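Local coordinates for protein walker-Type ATPase (Pyrococcus abyssi, PDB 2QEN) that probably binds and hydrolyses ATP as a P-loop NTPase, with ADP and a magnesium ion bound here, although its cellular role is unknown, at residues L77-E80 with L81-T84; V174-L177 with H178-L181; V265-G268 with L269-E273. The protein carries 1 engineered substitution. All blocks are in the same frame, centred on the assembly; numbering follows the deposited sequence.

Interaction 1 (L77-E80 with L81-T84); sequences LIKE and LQST
E80 and T84, one turn apart in helix 74-84, meet through backbone and side chain together. The tight part is the carbonyl oxygen E80 O, which takes two donors from one residue: T84 N and, 2.7 Å away, the hydroxyl T84 OG1, reaching it from opposite faces of the carbonyl plane. The hydroxyl can fold back this way because OG1 lies beside its own backbone N (chi1 -56°). On the buried side L81 packs against L77, CD2 of L77 lying 4.4 Å from CD1 of L81, with F117 of helix 113-127 and I58 and I60 of strand 57-61 closing round L81. K79 and S83 form the looser, exposed side. E80 lies at the boundary, its chain against I60 and L65 and bent at chi2 (69°), with OE2 3.3 Å from T84 OG1 at an angle too poor for a hydrogen bond. An alanine in place of E80 would probably leave T84 without the chain that crosses it and open a gap against I60 and L65. The chemistry thus divides the work: a threonine hydroxyl adds a second bond to a backbone acceptor, while L81 faces strand 57-61 and L77 and I78 meet helix 113-127.

Interaction 2 (V174-L177 with H178-L181); sequences VGLL and HDFL
The imidazole of H178 lies alongside V174, the two side chains pointing the same way from successive turns of helix 174-181. Methyl CG1 of V174 comes 3.4 Å from NE2 of H178, and CD2 of H178 sits 3.2 Å from V174 O; the approach of that carbonyl to the ring is oblique. With CG beside its backbone N (chi1 -63°), the histidine ring is folded back along the preceding turn. The phenyl ring of F180 is met differently: CD1 of L177 stands at its edge, near the ring plane, 4.4 Å from CD2 of F180. The same methyl lies 4.3 Å from CG of L181, so one branch of L177 serves two apolar neighbours. Beyond them L152 of helix 149-161 touches both F180 and L181, and L37 of strand 33-37 lies against V174, L177 and H178.

The backbone bonds differ in quality. H178 N points almost straight at V174 O (175° at the hydrogen), whereas the bond from F180 N to L176 O is less straight (154°). The carboxylate of D179 forms a salt bridge with K326 through OD2, and the backbone of L176 bonds to that same lysine. This helix follows the parallel strand 165-171 after a short connection, packing against the neighbouring strand 33-37, as expected of the alpha/beta core of a P-loop NTPase; V174 touches the probable Walker A loop.

Interaction 3 (V265-G268 with L269-E273); sequences VAKG and LIMGE
A266 and I270 make the closest apolar contact of this stretch of helix 255-280, with CB of A266 4.0 Å from CD1 of I270. The isoleucine methyl CD1 also rests 3.3 Å from A266 O; CG1 beside the backbone N of I270 (chi1 -67°) brings the chain back toward that carbonyl oxygen. A second apolar pair joins V265 and L269, where the CG1 and CD1 methyls lie 4.3 Å apart. W241 of helix 239-252 lies against A266, L269 and I270, and V347 of helix 342-348 touches I270 and K267, so A266 and I270 sit between helices 239-252 and 342-348, while V265 and L269 face helix 239-252.

Backbone hydrogen bonds form the second group. I270 N to A266 O is short and straight, 2.9 Å with 170° at the hydrogen. L269 N to V265 O is longer at 3.3 Å though just as straight (172°), while M271 N to K267 O and G272 N to G268 O are more bent.

On the exposed side CB of M271 is held close to K267 O, at 3.1 Å. Only the outer chain, bent at chi2 and chi3, is loose, SD lying 4.4 Å from CG of K267.

Charge enters through E273, which makes no contact with residues 265-268; its OE2 instead forms a salt bridge with R41, an ADP-binding residue whose side chain L269 also touches. The chemistry implies a helix with distinct faces: apolar groups settle it against its neighbours, while L269 by touch and E273 by charge probably help to steady the arginine beside the nucleotide.

The three interactions are separate one-turn contacts, each within a single helix, and none touches another. Interactions 1 and 2 both belong to the ATPase domain, their centres 24 Å apart and their nearest atoms about 10 Å; interaction 3 has its centre 24 Å from that of interaction 2 and 30 Å from that of interaction 1. Interactions 2 and 3 come near the nucleotide: the side chain of V174 is about 10 Å from ADP and that of L269 about 9 Å. From the magnesium ion, the side chains of L177, L269 and E80 lie about 11, 12 and 14 Å away. Together they show local i to i+4 contacts recurring in helices at different distances from one nucleotide site.

Interaction 1 (L77-E80 with L81-T84)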
ATOM      1  N   LEU A  77     -18.988  -4.963   0.146  1.00 27.89           N
ATOM      2  CA  LEU A  77     -18.003  -5.173  -0.892  1.00 27.92           C
ATOM      3  C   LEU A  77     -18.670  -5.037  -2.253  1.00 27.71           C
ATOM      4  O   LEU A  77     -18.168  -4.337  -3.128  1.00 27.58           O
ATOM      5  CB  LEU A  77     -17.380  -6.571  -0.766  1.00 28.06           C
ATOM      6  CG  LEU A  77     -15.921  -6.827  -1.200  1.00 28.94           C
ATOM      7  CD1 LEU A  77     -15.750  -8.245  -1.710  1.00 27.94           C
ATOM      8  CD2 LEU A  77     -15.351  -5.843  -2.217  1.00 27.46           C
ATOM      9  N   ILE A  78     -19.803  -5.707  -2.431  1.00 27.91           N
ATOM     10  CA  ILE A  78     -20.515  -5.658  -3.716  1.00 28.49           C
ATOM     11  C   ILE A  78     -20.988  -4.227  -4.052  1.00 28.32           C
ATOM     12  O   ILE A  78     -20.810  -3.764  -5.187  1.00 28.43           O
ATOM     13  CB  ILE A  78     -21.623  -6.739  -3.821  1.00 28.34           C
ATOM     14  CG1 ILE A  78     -20.962  -8.129  -3.751  1.00 29.41           C
ATOM     15  CG2 ILE A  78     -22.413  -6.578  -5.118  1.00 28.22           C
ATOM     16  CD1 ILE A  78     -21.888  -9.290  -3.853  1.00 31.21           C
ATOM     17  N   LYS A  79     -21.529  -3.532  -3.055  1.00 27.69           N
ATOM     18  CA  LYS A  79     -21.943  -2.133  -3.218  1.00 28.31           C
ATOM     19  C   LYS A  79     -20.765  -1.237  -3.657  1.00 28.44           C
ATOM     20  O   LYS A  79     -20.949  -0.325  -4.474  1.00 28.12           O
ATOM     21  CB  LYS A  79     -22.603  -1.592  -1.930  1.00 27.79           C
ATOM     22  CG  LYS A  79     -23.331  -0.251  -2.097  1.00 28.38           C
ATOM     23  CD  LYS A  79     -23.941   0.257  -0.774  1.00 28.37           C
ATOM     24  CE  LYS A  79     -24.330   1.742  -0.860  1.00 29.04           C
ATOM     25  NZ  LYS A  79     -24.946   2.287   0.404  1.00 28.48           N
ATOM     26  N   GLU A  80     -19.571  -1.508  -3.114  1.00 28.82           N
ATOM     27  CA  GLU A  80     -18.325  -0.800  -3.496  1.00 29.47           C
ATOM     28  C   GLU A  80     -17.842  -1.117  -4.929  1.00 29.15           C
ATOM     29  O   GLU A  80     -17.405  -0.227  -5.647  1.00 29.21           O
ATOM     30  CB  GLU A  80     -17.207  -1.039  -2.465  1.00 29.35           C
ATOM     31  CG  GLU A  80     -15.926  -0.227  -2.685  1.00 31.71           C
ATOM     32  CD  GLU A  80     -16.085   1.279  -2.442  1.00 36.20           C
ATOM     33  OE1 GLU A  80     -16.975   1.695  -1.656  1.00 37.38           O
ATOM     34  OE2 GLU A  80     -15.291   2.055  -3.030  1.00 38.86           O
ATOM     35  N   LEU A  81     -17.911  -2.378  -5.337  1.00 29.59           N
ATOM     36  CA  LEU A  81     -17.693  -2.740  -6.749  1.00 30.16           C
ATOM     37  C   LEU A  81     -18.644  -1.992  -7.689  1.00 30.26           C
ATOM     38  O   LEU A  81     -18.221  -1.485  -8.730  1.00 30.32           O
ATOM     39  CB  LEU A  81     -17.855  -4.241  -6.959  1.00 29.86           C
ATOM     40  CG  LEU A  81     -16.732  -5.165  -6.490  1.00 31.47           C
ATOM     41  CD1 LEU A  81     -17.268  -6.557  -6.156  1.00 30.15           C
ATOM     42  CD2 LEU A  81     -15.650  -5.252  -7.552  1.00 32.53           C
ATOM     43  N   GLN A  82     -19.919  -1.929  -7.305  1.00 30.41           N
ATOM     44  CA  GLN A  82     -20.937  -1.216  -8.067  1.00 30.83           C
ATOM     45  C   GLN A  82     -20.634   0.272  -8.214  1.00 31.44           C
ATOM     46  O   GLN A  82     -20.700   0.812  -9.322  1.00 31.25           O
ATOM     47  CB  GLN A  82     -22.314  -1.396  -7.426  1.00 30.99           C
ATOM     48  CG  GLN A  82     -22.947  -2.770  -7.652  1.00 30.29           C
ATOM     49  CD  GLN A  82     -24.248  -2.938  -6.890  1.00 30.18           C
ATOM     50  OE1 GLN A  82     -24.377  -2.502  -5.745  1.00 28.98           O
ATOM     51  NE2 GLN A  82     -25.221  -3.569  -7.524  1.00 29.26           N
ATOM     52  N   SER A  83     -20.303   0.932  -7.102  1.00 32.05           N
ATOM     53  CA  SER A  83     -20.088   2.378  -7.118  1.00 33.08           C
ATOM     54  C   SER A  83     -18.754   2.774  -7.756  1.00 33.21           C
ATOM     55  O   SER A  83     -18.627   3.869  -8.283  1.00 33.25           O
ATOM     56  CB  SER A  83     -20.231   2.985  -5.717  1.00 33.12           C
ATOM     57  OG  SER A  83     -19.196   2.549  -4.853  1.00 35.28           O
ATOM     58  N   THR A  84     -17.774   1.881  -7.723  1.00 33.74           N
ATOM     59  CA  THR A  84     -16.460   2.176  -8.294  1.00 35.10           C
ATOM     60  C   THR A  84     -16.467   2.133  -9.825  1.00 34.96           C
ATOM     61  O   THR A  84     -15.740   2.882 -10.475  1.00 34.76           O
ATOM     62  CB  THR A  84     -15.352   1.255  -7.718  1.00 34.96           C
ATOM     63  OG1 THR A  84     -15.333   1.379  -6.290  1.00 36.89           O
ATOM     64  CG2 THR A  84     -13.995   1.675  -8.224  1.00 36.65           C
TER

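Interaction 2 (V174-L177 with H178-L181)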
ATOM      1  N   VAL A 174       3.322  -6.349   3.859  1.00 25.37           N
ATOM      2  CA  VAL A 174       3.660  -7.416   2.921  1.00 25.54           C
ATOM      3  C   VAL A 174       3.557  -8.830   3.517  1.00 25.81           C
ATOM      4  O   VAL A 174       2.971  -9.734   2.911  1.00 26.14           O
ATOM      5  CB  VAL A 174       5.057  -7.186   2.284  1.00 25.75           C
ATOM      6  CG1 VAL A 174       5.400  -8.332   1.309  1.00 26.10           C
ATOM      7  CG2 VAL A 174       5.094  -5.851   1.549  1.00 24.71           C
ATOM      8  N   GLY A 175       4.115  -9.015   4.703  1.00 25.81           N
ATOM      9  CA  GLY A 175       4.074 -10.308   5.372  1.00 26.53           C
ATOM     10  C   GLY A 175       2.656 -10.737   5.681  1.00 26.67           C
ATOM     11  O   GLY A 175       2.348 -11.919   5.656  1.00 26.18           O
ATOM     12  N   LEU A 176       1.799  -9.755   5.971  1.00 27.10           N
ATOM     13  CA  LEU A 176       0.405  -9.993   6.324  1.00 27.11           C
ATOM     14  C   LEU A 176      -0.407 -10.352   5.099  1.00 27.39           C
ATOM     15  O   LEU A 176      -1.379 -11.109   5.196  1.00 27.50           O
ATOM     16  CB  LEU A 176      -0.187  -8.766   7.033  1.00 27.18           C
ATOM     17  CG  LEU A 176      -0.504  -8.798   8.545  1.00 27.68           C
ATOM     18  CD1 LEU A 176       0.301  -9.806   9.401  1.00 26.61           C
ATOM     19  CD2 LEU A 176      -0.465  -7.417   9.169  1.00 26.83           C
ATOM     20  N   LEU A 177      -0.018  -9.796   3.949  1.00 27.43           N
ATOM     21  CA  LEU A 177      -0.630 -10.171   2.683  1.00 27.68           C
ATOM     22  C   LEU A 177      -0.271 -11.618   2.352  1.00 27.59           C
ATOM     23  O   LEU A 177      -1.164 -12.412   2.105  1.00 28.34           O
ATOM     24  CB  LEU A 177      -0.290  -9.188   1.537  1.00 27.37           C
ATOM     25  CG  LEU A 177      -0.935  -9.485   0.174  1.00 28.38           C
ATOM     26  CD1 LEU A 177      -2.464  -9.591   0.290  1.00 28.62           C
ATOM     27  CD2 LEU A 177      -0.562  -8.443  -0.906  1.00 26.85           C
ATOM     28  N   HIS A 178       1.015 -11.962   2.375  1.00 27.51           N
ATOM     29  CA  HIS A 178       1.445 -13.353   2.185  1.00 28.39           C
ATOM     30  C   HIS A 178       0.742 -14.318   3.151  1.00 28.99           C
ATOM     31  O   HIS A 178       0.417 -15.443   2.768  1.00 29.58           O
ATOM     32  CB  HIS A 178       2.965 -13.519   2.347  1.00 28.28           C
ATOM     33  CG  HIS A 178       3.788 -12.763   1.344  1.00 29.93           C
ATOM     34  ND1 HIS A 178       3.575 -12.843  -0.018  1.00 29.83           N
ATOM     35  CD2 HIS A 178       4.851 -11.937   1.510  1.00 29.68           C
ATOM     36  CE1 HIS A 178       4.458 -12.082  -0.645  1.00 29.43           C
ATOM     37  NE2 HIS A 178       5.243 -11.520   0.258  1.00 28.95           N
ATOM     38  N   ASP A 179       0.524 -13.889   4.393  1.00 29.26           N
ATOM     39  CA  ASP A 179      -0.151 -14.719   5.395  1.00 30.35           C
ATOM     40  C   ASP A 179      -1.599 -14.982   5.004  1.00 30.42           C
ATOM     41  O   ASP A 179      -2.068 -16.097   5.128  1.00 31.02           O
ATOM     42  CB  ASP A 179      -0.115 -14.075   6.794  1.00 30.33           C
ATOM     43  CG  ASP A 179       1.106 -14.472   7.606  1.00 31.77           C
ATOM     44  OD1 ASP A 179       1.938 -15.270   7.124  1.00 32.98           O
ATOM     45  OD2 ASP A 179       1.226 -13.979   8.753  1.00 33.92           O
ATOM     46  N   PHE A 180      -2.299 -13.945   4.560  1.00 30.39           N
ATOM     47  CA  PHE A 180      -3.708 -14.046   4.152  1.00 30.91           C
ATOM     48  C   PHE A 180      -3.913 -15.011   2.975  1.00 31.25           C
ATOM     49  O   PHE A 180      -4.829 -15.824   3.004  1.00 31.17           O
ATOM     50  CB  PHE A 180      -4.273 -12.648   3.828  1.00 30.55           C
ATOM     51  CG  PHE A 180      -5.596 -12.661   3.112  1.00 30.25           C
ATOM     52  CD1 PHE A 180      -6.708 -13.305   3.666  1.00 31.37           C
ATOM     53  CD2 PHE A 180      -5.742 -11.990   1.898  1.00 31.54           C
ATOM     54  CE1 PHE A 180      -7.950 -13.310   3.004  1.00 31.62           C
ATOM     55  CE2 PHE A 180      -6.975 -11.984   1.214  1.00 31.53           C
ATOM     56  CZ  PHE A 180      -8.085 -12.650   1.776  1.00 32.45           C
ATOM     57  N   LEU A 181      -3.055 -14.912   1.960  1.00 31.82           N
ATOM     58  CA  LEU A 181      -3.165 -15.733   0.742  1.00 32.91           C
ATOM     59  C   LEU A 181      -2.873 -17.227   0.970  1.00 33.70           C
ATOM     60  O   LEU A 181      -3.567 -18.085   0.407  1.00 34.02           O
ATOM     61  CB  LEU A 181      -2.285 -15.160  -0.382  1.00 32.33           C
ATOM     62  CG  LEU A 181      -2.602 -13.732  -0.854  1.00 32.86           C
ATOM     63  CD1 LEU A 181      -1.620 -13.288  -1.931  1.00 32.76           C
ATOM     64  CD2 LEU A 181      -4.041 -13.598  -1.366  1.00 31.76           C
TER

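Interaction 3 (V265-G268 with L269-E273)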
ATOM      1  N   VAL A 265       3.686  17.193  10.620  1.00 31.57           N
ATOM      2  CA  VAL A 265       2.728  16.409   9.832  1.00 30.91           C
ATOM      3  C   VAL A 265       3.013  14.900   9.946  1.00 30.71           C
ATOM      4  O   VAL A 265       2.107  14.130  10.219  1.00 30.82           O
ATOM      5  CB  VAL A 265       2.644  16.892   8.349  1.00 30.83           C
ATOM      6  CG1 VAL A 265       1.848  15.915   7.471  1.00 30.50           C
ATOM      7  CG2 VAL A 265       1.983  18.287   8.279  1.00 30.75           C
ATOM      8  N   ALA A 266       4.268  14.493   9.750  1.00 30.60           N
ATOM      9  CA  ALA A 266       4.657  13.088   9.909  1.00 30.23           C
ATOM     10  C   ALA A 266       4.341  12.572  11.316  1.00 30.30           C
ATOM     11  O   ALA A 266       3.698  11.530  11.464  1.00 30.27           O
ATOM     12  CB  ALA A 266       6.120  12.903   9.583  1.00 30.37           C
ATOM     13  N   LYS A 267       4.765  13.314  12.343  1.00 30.20           N
ATOM     14  CA  LYS A 267       4.482  12.940  13.729  1.00 30.55           C
ATOM     15  C   LYS A 267       2.992  12.671  13.971  1.00 30.45           C
ATOM     16  O   LYS A 267       2.642  11.676  14.609  1.00 29.93           O
ATOM     17  CB  LYS A 267       5.008  13.987  14.714  1.00 30.53           C
ATOM     18  CG  LYS A 267       4.963  13.525  16.163  1.00 30.45           C
ATOM     19  CD  LYS A 267       5.585  14.529  17.137  1.00 32.19           C
ATOM     20  CE  LYS A 267       4.570  15.576  17.646  1.00 35.28           C
ATOM     21  NZ  LYS A 267       5.086  16.392  18.802  1.00 34.68           N
ATOM     22  N   GLY A 268       2.130  13.537  13.438  1.00 30.30           N
ATOM     23  CA  GLY A 268       0.682  13.405  13.612  1.00 31.05           C
ATOM     24  C   GLY A 268       0.144  12.092  13.077  1.00 31.26           C
ATOM     25  O   GLY A 268      -0.515  11.338  13.791  1.00 31.32           O
ATOM     26  N   LEU A 269       0.455  11.809  11.820  1.00 32.03           N
ATOM     27  CA  LEU A 269      -0.004  10.592  11.144  1.00 32.71           C
ATOM     28  C   LEU A 269       0.551   9.320  11.801  1.00 32.70           C
ATOM     29  O   LEU A 269      -0.201   8.380  12.120  1.00 32.55           O
ATOM     30  CB  LEU A 269       0.370  10.648   9.655  1.00 33.05           C
ATOM     31  CG  LEU A 269      -0.167  11.814   8.810  1.00 34.14           C
ATOM     32  CD1 LEU A 269       0.529  11.860   7.450  1.00 35.10           C
ATOM     33  CD2 LEU A 269      -1.676  11.729   8.605  1.00 35.97           C
ATOM     34  N   ILE A 270       1.862   9.313  12.038  1.00 32.64           N
ATOM     35  CA  ILE A 270       2.548   8.159  12.629  1.00 32.26           C
ATOM     36  C   ILE A 270       2.068   7.874  14.053  1.00 32.72           C
ATOM     37  O   ILE A 270       1.963   6.714  14.466  1.00 32.23           O
ATOM     38  CB  ILE A 270       4.092   8.335  12.545  1.00 31.93           C
ATOM     39  CG1 ILE A 270       4.520   8.299  11.072  1.00 31.58           C
ATOM     40  CG2 ILE A 270       4.837   7.272  13.380  1.00 31.12           C
ATOM     41  CD1 ILE A 270       5.787   9.045  10.754  1.00 32.24           C
ATOM     42  N   MET A 271       1.758   8.934  14.791  1.00 33.74           N
ATOM     43  CA  MET A 271       1.264   8.796  16.156  1.00 34.58           C
ATOM     44  C   MET A 271      -0.098   8.109  16.153  1.00 34.67           C
ATOM     45  O   MET A 271      -0.409   7.320  17.056  1.00 34.31           O
ATOM     46  CB  MET A 271       1.164  10.163  16.833  1.00 35.04           C
ATOM     47  CG  MET A 271       1.767  10.211  18.220  1.00 37.26           C
ATOM     48  SD  MET A 271       3.556   9.947  18.201  1.00 41.70           S
ATOM     49  CE  MET A 271       3.758   8.940  19.669  1.00 37.93           C
ATOM     50  N   GLY A 272      -0.896   8.418  15.127  1.00 35.06           N
ATOM     51  CA  GLY A 272      -2.228   7.827  14.932  1.00 35.71           C
ATOM     52  C   GLY A 272      -2.140   6.327  14.723  1.00 36.13           C
ATOM     53  O   GLY A 272      -2.910   5.570  15.306  1.00 36.30           O
ATOM     54  N   GLU A 273      -1.190   5.909  13.888  1.00 36.43           N
ATOM     55  CA  GLU A 273      -0.900   4.497  13.646  1.00 37.18           C
ATOM     56  C   GLU A 273      -0.263   3.801  14.853  1.00 37.53           C
ATOM     57  O   GLU A 273      -0.541   2.630  15.113  1.00 37.93           O
ATOM     58  CB  GLU A 273       0.017   4.341  12.443  1.00 37.05           C
ATOM     59  CG  GLU A 273      -0.590   4.773  11.144  1.00 38.50           C
ATOM     60  CD  GLU A 273       0.439   5.280  10.158  1.00 40.74           C
ATOM     61  OE1 GLU A 273       1.608   4.840  10.212  1.00 42.34           O
ATOM     62  OE2 GLU A 273       0.069   6.127   9.320  1.00 42.11           O
TER